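Local coordinates for PUA domain-containing protein (Pyrococcus horikoshii, PDB 3D79) that is of uncharacterised function but carries a PUA domain and, like others of that family, probably binds RNA, at residues R91-A103 against V113-I125. Numbering follows the deposited sequence.
Sequences RKWPRRVVVDEGA and VMAPGIVDADEGI
Val98 pairs with Asp120 where strand 96-99 runs antiparallel to 118-121. Backbone bonds fix the register: Val98 N donates to Asp120 O (2.8 Å), Asp122 N to Arg96 O and Asp100 N to Gly117 O. Val98 O takes Val119 N at 2.7 Å and, weakly, Asp120 N, so two residues face one: a classic beta bulge.

The charged cluster centres on Asp120, whose OD2 receives both Arg96 NE and Arg96 NH2 at 3.0 Å, a side-on salt bridge. The oxygen lies in the guanidinium plane, although the guanidinium and carboxylate planes are turned 53° apart, NE and NH2 reaching OD2 from the same face of the carboxylate. Two waters also donate to OD2, linking it to Arg91 O and Lys92 NZ. Arg96 NH1 bonds Trp93 O (2.8 Å), which ties the guanidinium to its own turn, while Asp122 N lies over one face and Lys92 CA over the other. A leucine in place of Arg96 would probably cost the Asp120 carboxylate its direct salt bridge and leave Trp93 O without this donor.

Asp122 suits the start of the type I turn to Ile125, where its short carboxylate can accept backbone N-H groups: with CG anti to its backbone N (chi1 173°), OD2 accepts Arg95 N almost straight (2.8 Å, 178°), while OD1 takes Gly124 N in an Asx turn.

Val97, Val99, Ile118 and Ala121 share the face turned to the interior, where beta-branched chains suit a strand: Val97 CG1 meets Ile118 CD1 (3.8 Å), and Val113 CG1, from strand 113-114, meets Val99 CG1 (3.8 Å).

Within the mixed sheet of the PUA domain, strand 96-99 lies between 118-121 and the parallel strand 130-135; Val97 and Ile118 pack on Met154 of helix 151-156 and against strand 161-165.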
ATOM      1  N   ARG A  91       3.181   3.608 -11.521  1.00 17.87           N
ATOM      2  CA  ARG A  91       2.367   2.929 -12.533  1.00 18.94           C
ATOM      3  C   ARG A  91       3.069   1.698 -13.114  1.00 18.66           C
ATOM      4  O   ARG A  91       2.463   0.937 -13.870  1.00 18.66           O
ATOM      5  CB  ARG A  91       1.953   3.886 -13.656  1.00 19.14           C
ATOM      6  CG  ARG A  91       1.071   5.062 -13.212  1.00 20.22           C
ATOM      7  CD  ARG A  91       0.971   6.132 -14.289  1.00 21.48           C
ATOM      8  NE  ARG A  91       2.169   6.142 -15.114  1.00 26.10           N
ATOM      9  CZ  ARG A  91       2.262   5.605 -16.329  1.00 26.93           C
ATOM     10  NH1 ARG A  91       1.209   5.035 -16.898  1.00 27.93           N
ATOM     11  NH2 ARG A  91       3.417   5.640 -16.974  1.00 24.86           N
ATOM     12  N   LYS A  92       4.340   1.501 -12.760  1.00 18.25           N
ATOM     13  CA  LYS A  92       5.084   0.331 -13.220  1.00 18.49           C
ATOM     14  C   LYS A  92       5.604  -0.565 -12.090  1.00 18.15           C
ATOM     15  O   LYS A  92       6.413  -1.465 -12.324  1.00 18.31           O
ATOM     16  CB  LYS A  92       6.217   0.762 -14.166  1.00 18.84           C
ATOM     17  CG  LYS A  92       5.720   1.403 -15.459  1.00 20.18           C
ATOM     18  CD  LYS A  92       5.027   0.373 -16.353  1.00 23.48           C
ATOM     19  CE  LYS A  92       4.318   1.024 -17.525  1.00 25.87           C
ATOM     20  NZ  LYS A  92       3.939  -0.010 -18.534  1.00 27.88           N
ATOM     21  N   TRP A  93       5.110  -0.335 -10.874  1.00 17.86           N
ATOM     22  CA  TRP A  93       5.577  -1.044  -9.674  1.00 17.44           C
ATOM     23  C   TRP A  93       4.887  -2.385  -9.425  1.00 17.11           C
ATOM     24  O   TRP A  93       3.760  -2.608  -9.893  1.00 16.85           O
ATOM     25  CB  TRP A  93       5.393  -0.155  -8.442  1.00 17.83           C
ATOM     26  CG  TRP A  93       6.614   0.617  -8.034  1.00 18.07           C
ATOM     27  CD1 TRP A  93       7.592   1.117  -8.854  1.00 18.56           C
ATOM     28  CD2 TRP A  93       6.959   1.019  -6.706  1.00 18.31           C
ATOM     29  NE1 TRP A  93       8.536   1.785  -8.109  1.00 18.42           N
ATOM     30  CE2 TRP A  93       8.169   1.746  -6.789  1.00 17.88           C
ATOM     31  CE3 TRP A  93       6.362   0.836  -5.448  1.00 17.56           C
ATOM     32  CZ2 TRP A  93       8.802   2.284  -5.661  1.00 18.77           C
ATOM     33  CZ3 TRP A  93       6.993   1.373  -4.325  1.00 18.20           C
ATOM     34  CH2 TRP A  93       8.199   2.088  -4.444  1.00 18.03           C
ATOM     35  N   PRO A  94       5.550  -3.280  -8.667  1.00 16.64           N
ATOM     36  CA  PRO A  94       4.879  -4.493  -8.223  1.00 16.19           C
ATOM     37  C   PRO A  94       3.726  -4.144  -7.291  1.00 15.48           C
ATOM     38  O   PRO A  94       3.762  -3.102  -6.615  1.00 15.04           O
ATOM     39  CB  PRO A  94       5.960  -5.252  -7.436  1.00 16.77           C
ATOM     40  CG  PRO A  94       7.242  -4.585  -7.737  1.00 16.90           C
ATOM     41  CD  PRO A  94       6.939  -3.194  -8.171  1.00 16.93           C
ATOM     42  N   ARG A  95       2.718  -5.011  -7.281  1.00 15.14           N
ATOM     43  CA  ARG A  95       1.517  -4.889  -6.439  1.00 14.67           C
ATOM     44  C   ARG A  95       0.627  -3.691  -6.776  1.00 14.54           C
ATOM     45  O   ARG A  95      -0.233  -3.314  -5.985  1.00 14.69           O
ATOM     46  CB  ARG A  95       1.866  -4.890  -4.943  1.00 14.78           C
ATOM     47  CG  ARG A  95       2.586  -6.140  -4.455  1.00 14.82           C
ATOM     48  CD  ARG A  95       1.759  -7.403  -4.698  1.00 14.71           C
ATOM     49  NE  ARG A  95       2.398  -8.610  -4.170  1.00 15.75           N
ATOM     50  CZ  ARG A  95       2.249  -9.073  -2.931  1.00 15.87           C
ATOM     51  NH1 ARG A  95       1.488  -8.433  -2.046  1.00 15.50           N
ATOM     52  NH2 ARG A  95       2.883 -10.184  -2.572  1.00 17.34           N
ATOM     53  N   ARG A  96       0.830  -3.111  -7.957  1.00 14.07           N
ATOM     54  CA  ARG A  96       0.034  -1.977  -8.412  1.00 13.95           C
ATOM     55  C   ARG A  96      -1.325  -2.394  -8.961  1.00 13.41           C
ATOM     56  O   ARG A  96      -1.480  -3.445  -9.595  1.00 13.61           O
ATOM     57  CB  ARG A  96       0.778  -1.183  -9.498  1.00 13.89           C
ATOM     58  CG  ARG A  96       0.685  -1.820 -10.876  1.00 14.53           C
ATOM     59  CD  ARG A  96       1.517  -1.081 -11.913  1.00 14.40           C
ATOM     60  NE  ARG A  96       1.532  -1.795 -13.189  1.00 15.98           N
ATOM     61  CZ  ARG A  96       2.329  -2.824 -13.473  1.00 17.47           C
ATOM     62  NH1 ARG A  96       3.195  -3.282 -12.571  1.00 18.07           N
ATOM     63  NH2 ARG A  96       2.254  -3.411 -14.663  1.00 19.34           N
ATOM     64  N   VAL A  97      -2.301  -1.536  -8.699  1.00 13.09           N
ATOM     65  CA  VAL A  97      -3.598  -1.567  -9.364  1.00 12.97           C
ATOM     66  C   VAL A  97      -3.811  -0.158  -9.894  1.00 12.95           C
ATOM     67  O   VAL A  97      -3.908   0.796  -9.120  1.00 12.98           O
ATOM     68  CB  VAL A  97      -4.722  -1.965  -8.385  1.00 12.59           C
ATOM     69  CG1 VAL A  97      -6.071  -1.920  -9.088  1.00 13.85           C
ATOM     70  CG2 VAL A  97      -4.447  -3.356  -7.811  1.00 13.00           C
ATOM     71  N   VAL A  98      -3.837  -0.019 -11.219  1.00 13.63           N
ATOM     72  CA  VAL A  98      -3.937   1.302 -11.845  1.00 13.87           C
ATOM     73  C   VAL A  98      -5.366   1.551 -12.310  1.00 14.34           C
ATOM     74  O   VAL A  98      -5.927   0.727 -13.033  1.00 14.38           O
ATOM     75  CB  VAL A  98      -2.970   1.439 -13.045  1.00 14.13           C
ATOM     76  CG1 VAL A  98      -2.891   2.890 -13.481  1.00 13.63           C
ATOM     77  CG2 VAL A  98      -1.581   0.925 -12.656  1.00 13.00           C
ATOM     78  N   VAL A  99      -5.933   2.680 -11.889  1.00 14.91           N
ATOM     79  CA  VAL A  99      -7.324   3.032 -12.215  1.00 15.81           C
ATOM     80  C   VAL A  99      -7.445   4.274 -13.103  1.00 16.89           C
ATOM     81  O   VAL A  99      -6.548   5.131 -13.129  1.00 17.36           O
ATOM     82  CB  VAL A  99      -8.213   3.215 -10.939  1.00 15.22           C
ATOM     83  CG1 VAL A  99      -8.255   1.933 -10.118  1.00 14.52           C
ATOM     84  CG2 VAL A  99      -7.761   4.397 -10.097  1.00 14.40           C
ATOM     85  N   ASP A 100      -8.561   4.354 -13.828  1.00 18.56           N
ATOM     86  CA  ASP A 100      -8.862   5.520 -14.659  1.00 20.41           C
ATOM     87  C   ASP A 100      -9.368   6.701 -13.827  1.00 21.52           C
ATOM     88  O   ASP A 100      -9.651   6.548 -12.637  1.00 21.26           O
ATOM     89  CB  ASP A 100      -9.800   5.180 -15.841  1.00 20.34           C
ATOM     90  CG  ASP A 100     -11.169   4.610 -15.420  1.00 21.68           C
ATOM     91  OD1 ASP A 100     -11.660   4.855 -14.297  1.00 21.57           O
ATOM     92  OD2 ASP A 100     -11.783   3.926 -16.269  1.00 23.02           O
ATOM     93  N   GLU A 101      -9.473   7.873 -14.451  1.00 22.99           N
ATOM     94  CA  GLU A 101      -9.842   9.095 -13.721  1.00 24.60           C
ATOM     95  C   GLU A 101     -11.258   9.046 -13.141  1.00 23.83           C
ATOM     96  O   GLU A 101     -11.521   9.650 -12.100  1.00 24.29           O
ATOM     97  CB  GLU A 101      -9.645  10.347 -14.589  1.00 24.74           C
ATOM     98  CG  GLU A 101     -10.450  10.363 -15.884  1.00 27.07           C
ATOM     99  CD  GLU A 101     -10.134  11.570 -16.752  1.00 27.35           C
ATOM    100  OE1 GLU A 101     -10.101  11.412 -17.991  1.00 31.56           O
ATOM    101  OE2 GLU A 101      -9.904  12.672 -16.200  1.00 31.46           O
ATOM    102  N   GLY A 102     -12.149   8.310 -13.804  1.00 23.71           N
ATOM    103  CA  GLY A 102     -13.528   8.130 -13.346  1.00 23.12           C
ATOM    104  C   GLY A 102     -13.652   7.383 -12.030  1.00 22.74           C
ATOM    105  O   GLY A 102     -14.604   7.594 -11.279  1.00 22.77           O
ATOM    106  N   ALA A 103     -12.689   6.507 -11.756  1.00 21.73           N
ATOM    107  CA  ALA A 103     -12.668   5.724 -10.519  1.00 21.08           C
ATOM    108  C   ALA A 103     -12.204   6.518  -9.294  1.00 20.54           C
ATOM    109  O   ALA A 103     -12.517   6.158  -8.154  1.00 20.31           O
ATOM    110  CB  ALA A 103     -11.799   4.499 -10.701  1.00 21.21           C
ATOM    111  N   VAL A 113     -12.341  -0.851  -5.011  1.00 14.14           N
ATOM    112  CA  VAL A 113     -11.984  -0.753  -6.433  1.00 13.57           C
ATOM    113  C   VAL A 113     -12.760  -1.773  -7.250  1.00 13.37           C
ATOM    114  O   VAL A 113     -12.698  -2.974  -6.982  1.00 13.17           O
ATOM    115  CB  VAL A 113     -10.472  -0.917  -6.681  1.00 13.58           C
ATOM    116  CG1 VAL A 113     -10.152  -0.670  -8.163  1.00 13.88           C
ATOM    117  CG2 VAL A 113      -9.688   0.044  -5.808  1.00 13.33           C
ATOM    118  N   MET A 114     -13.485  -1.281  -8.252  1.00 13.31           N
ATOM    119  CA  MET A 114     -14.281  -2.135  -9.128  1.00 13.93           C
ATOM    120  C   MET A 114     -13.528  -2.412 -10.428  1.00 14.06           C
ATOM    121  O   MET A 114     -12.871  -1.521 -10.962  1.00 14.49           O
ATOM    122  CB  MET A 114     -15.630  -1.476  -9.426  1.00 14.04           C
ATOM    123  CG  MET A 114     -16.412  -1.059  -8.168  1.00 15.38           C
ATOM    124  SD  MET A 114     -16.770  -2.445  -7.072  1.00 17.41           S
ATOM    125  CE  MET A 114     -17.848  -3.434  -8.102  1.00 18.25           C
ATOM    126  N   ALA A 115     -13.643  -3.640 -10.930  1.00 14.89           N
ATOM    127  CA  ALA A 115     -12.928  -4.062 -12.142  1.00 15.22           C
ATOM    128  C   ALA A 115     -13.080  -3.151 -13.375  1.00 15.70           C
ATOM    129  O   ALA A 115     -12.101  -2.961 -14.102  1.00 15.76           O
ATOM    130  CB  ALA A 115     -13.259  -5.511 -12.496  1.00 15.55           C
ATOM    131  N   PRO A 116     -14.292  -2.603 -13.639  1.00 15.68           N
ATOM    132  CA  PRO A 116     -14.398  -1.735 -14.830  1.00 15.93           C
ATOM    133  C   PRO A 116     -13.470  -0.513 -14.857  1.00 15.84           C
ATOM    134  O   PRO A 116     -13.183   0.003 -15.942  1.00 16.24           O
ATOM    135  CB  PRO A 116     -15.869  -1.297 -14.838  1.00 16.35           C
ATOM    136  CG  PRO A 116     -16.396  -1.599 -13.470  1.00 16.17           C
ATOM    137  CD  PRO A 116     -15.598  -2.772 -12.969  1.00 15.88           C
ATOM    138  N   GLY A 117     -13.001  -0.072 -13.692  1.00 15.52           N
ATOM    139  CA  GLY A 117     -12.156   1.123 -13.577  1.00 15.90           C
ATOM    140  C   GLY A 117     -10.661   0.855 -13.607  1.00 15.56           C
ATOM    141  O   GLY A 117      -9.863   1.790 -13.526  1.00 15.64           O
ATOM    142  N   ILE A 118     -10.289  -0.414 -13.705  1.00 15.63           N
ATOM    143  CA  ILE A 118      -8.879  -0.816 -13.695  1.00 15.53           C
ATOM    144  C   ILE A 118      -8.311  -0.824 -15.110  1.00 15.57           C
ATOM    145  O   ILE A 118      -8.820  -1.530 -15.985  1.00 15.88           O
ATOM    146  CB  ILE A 118      -8.687  -2.191 -13.002  1.00 15.42           C
ATOM    147  CG1 ILE A 118      -9.057  -2.080 -11.518  1.00 15.01           C
ATOM    148  CG2 ILE A 118      -7.237  -2.704 -13.169  1.00 16.04           C
ATOM    149  CD1 ILE A 118      -9.087  -3.394 -10.774  1.00 15.42           C
ATOM    150  N   VAL A 119      -7.240  -0.054 -15.311  1.00 15.59           N
ATOM    151  CA  VAL A 119      -6.574   0.044 -16.618  1.00 15.87           C
ATOM    152  C   VAL A 119      -5.302  -0.812 -16.710  1.00 16.19           C
ATOM    153  O   VAL A 119      -4.830  -1.124 -17.811  1.00 16.71           O
ATOM    154  CB  VAL A 119      -6.280   1.512 -17.020  1.00 15.96           C
ATOM    155  CG1 VAL A 119      -7.579   2.292 -17.191  1.00 15.67           C
ATOM    156  CG2 VAL A 119      -5.369   2.196 -16.017  1.00 16.02           C
ATOM    157  N   ASP A 120      -4.744  -1.176 -15.557  1.00 15.81           N
ATOM    158  CA  ASP A 120      -3.567  -2.041 -15.500  1.00 15.63           C
ATOM    159  C   ASP A 120      -3.425  -2.577 -14.088  1.00 15.60           C
ATOM    160  O   ASP A 120      -3.936  -1.984 -13.143  1.00 15.54           O
ATOM    161  CB  ASP A 120      -2.298  -1.262 -15.881  1.00 15.98           C
ATOM    162  CG  ASP A 120      -1.081  -2.157 -16.042  1.00 16.22           C
ATOM    163  OD1 ASP A 120      -1.248  -3.323 -16.456  1.00 16.51           O
ATOM    164  OD2 ASP A 120       0.050  -1.690 -15.750  1.00 17.61           O
ATOM    165  N   ALA A 121      -2.737  -3.707 -13.963  1.00 15.83           N
ATOM    166  CA  ALA A 121      -2.444  -4.315 -12.673  1.00 16.08           C
ATOM    167  C   ALA A 121      -1.204  -5.180 -12.816  1.00 16.45           C
ATOM    168  O   ALA A 121      -0.914  -5.683 -13.900  1.00 16.46           O
ATOM    169  CB  ALA A 121      -3.639  -5.153 -12.185  1.00 16.12           C
ATOM    170  N   ASP A 122      -0.463  -5.328 -11.728  1.00 16.86           N
ATOM    171  CA  ASP A 122       0.680  -6.229 -11.700  1.00 17.73           C
ATOM    172  C   ASP A 122       0.193  -7.669 -11.844  1.00 18.21           C
ATOM    173  O   ASP A 122      -0.549  -8.162 -11.001  1.00 18.11           O
ATOM    174  CB  ASP A 122       1.445  -6.035 -10.388  1.00 17.59           C
ATOM    175  CG  ASP A 122       2.554  -7.053 -10.191  1.00 18.42           C
ATOM    176  OD1 ASP A 122       3.020  -7.657 -11.185  1.00 18.97           O
ATOM    177  OD2 ASP A 122       2.964  -7.232  -9.029  1.00 18.20           O
ATOM    178  N   GLU A 123       0.610  -8.342 -12.915  1.00 19.39           N
ATOM    179  CA  GLU A 123       0.179  -9.728 -13.150  1.00 20.54           C
ATOM    180  C   GLU A 123       0.679 -10.696 -12.068  1.00 20.64           C
ATOM    181  O   GLU A 123       0.181 -11.816 -11.945  1.00 21.35           O
ATOM    182  CB  GLU A 123       0.578 -10.192 -14.552  1.00 21.00           C
ATOM    183  CG  GLU A 123      -0.105  -9.391 -15.663  1.00 23.23           C
ATOM    184  CD  GLU A 123      -0.356 -10.199 -16.925  1.00 26.77           C
ATOM    185  OE1 GLU A 123      -0.038 -11.409 -16.947  1.00 28.64           O
ATOM    186  OE2 GLU A 123      -0.881  -9.614 -17.901  1.00 27.58           O
ATOM    187  N   GLY A 124       1.638 -10.240 -11.264  1.00 20.85           N
ATOM    188  CA  GLY A 124       2.152 -11.024 -10.143  1.00 20.68           C
ATOM    189  C   GLY A 124       1.197 -11.115  -8.966  1.00 20.57           C
ATOM    190  O   GLY A 124       1.361 -11.974  -8.096  1.00 21.11           O
ATOM    191  N   ILE A 125       0.198 -10.231  -8.939  1.00 20.05           N
ATOM    192  CA  ILE A 125      -0.804 -10.181  -7.872  1.00 19.18           C
ATOM    193  C   ILE A 125      -1.664 -11.450  -7.836  1.00 19.43           C
ATOM    194  O   ILE A 125      -2.185 -11.888  -8.868  1.00 19.36           O
ATOM    195  CB  ILE A 125      -1.744  -8.937  -8.022  1.00 19.02           C
ATOM    196  CG1 ILE A 125      -0.991  -7.635  -7.746  1.00 18.52           C
ATOM    197  CG2 ILE A 125      -2.949  -9.035  -7.087  1.00 18.09           C
ATOM    198  CD1 ILE A 125      -1.688  -6.395  -8.301  1.00 18.13           C
TER
HETATM  199  O   HOH W   1       0.780   1.053 -15.958  1.00 21.61           O
HETATM  200  O   HOH W   2       2.030  -1.880 -17.724  1.00 35.77           O
HETATM  201  O   HOH W   3       4.358  -5.825 -12.980  1.00 30.23           O
HETATM  202  O   HOH W   4     -11.080   1.181 -16.969  1.00 22.52           O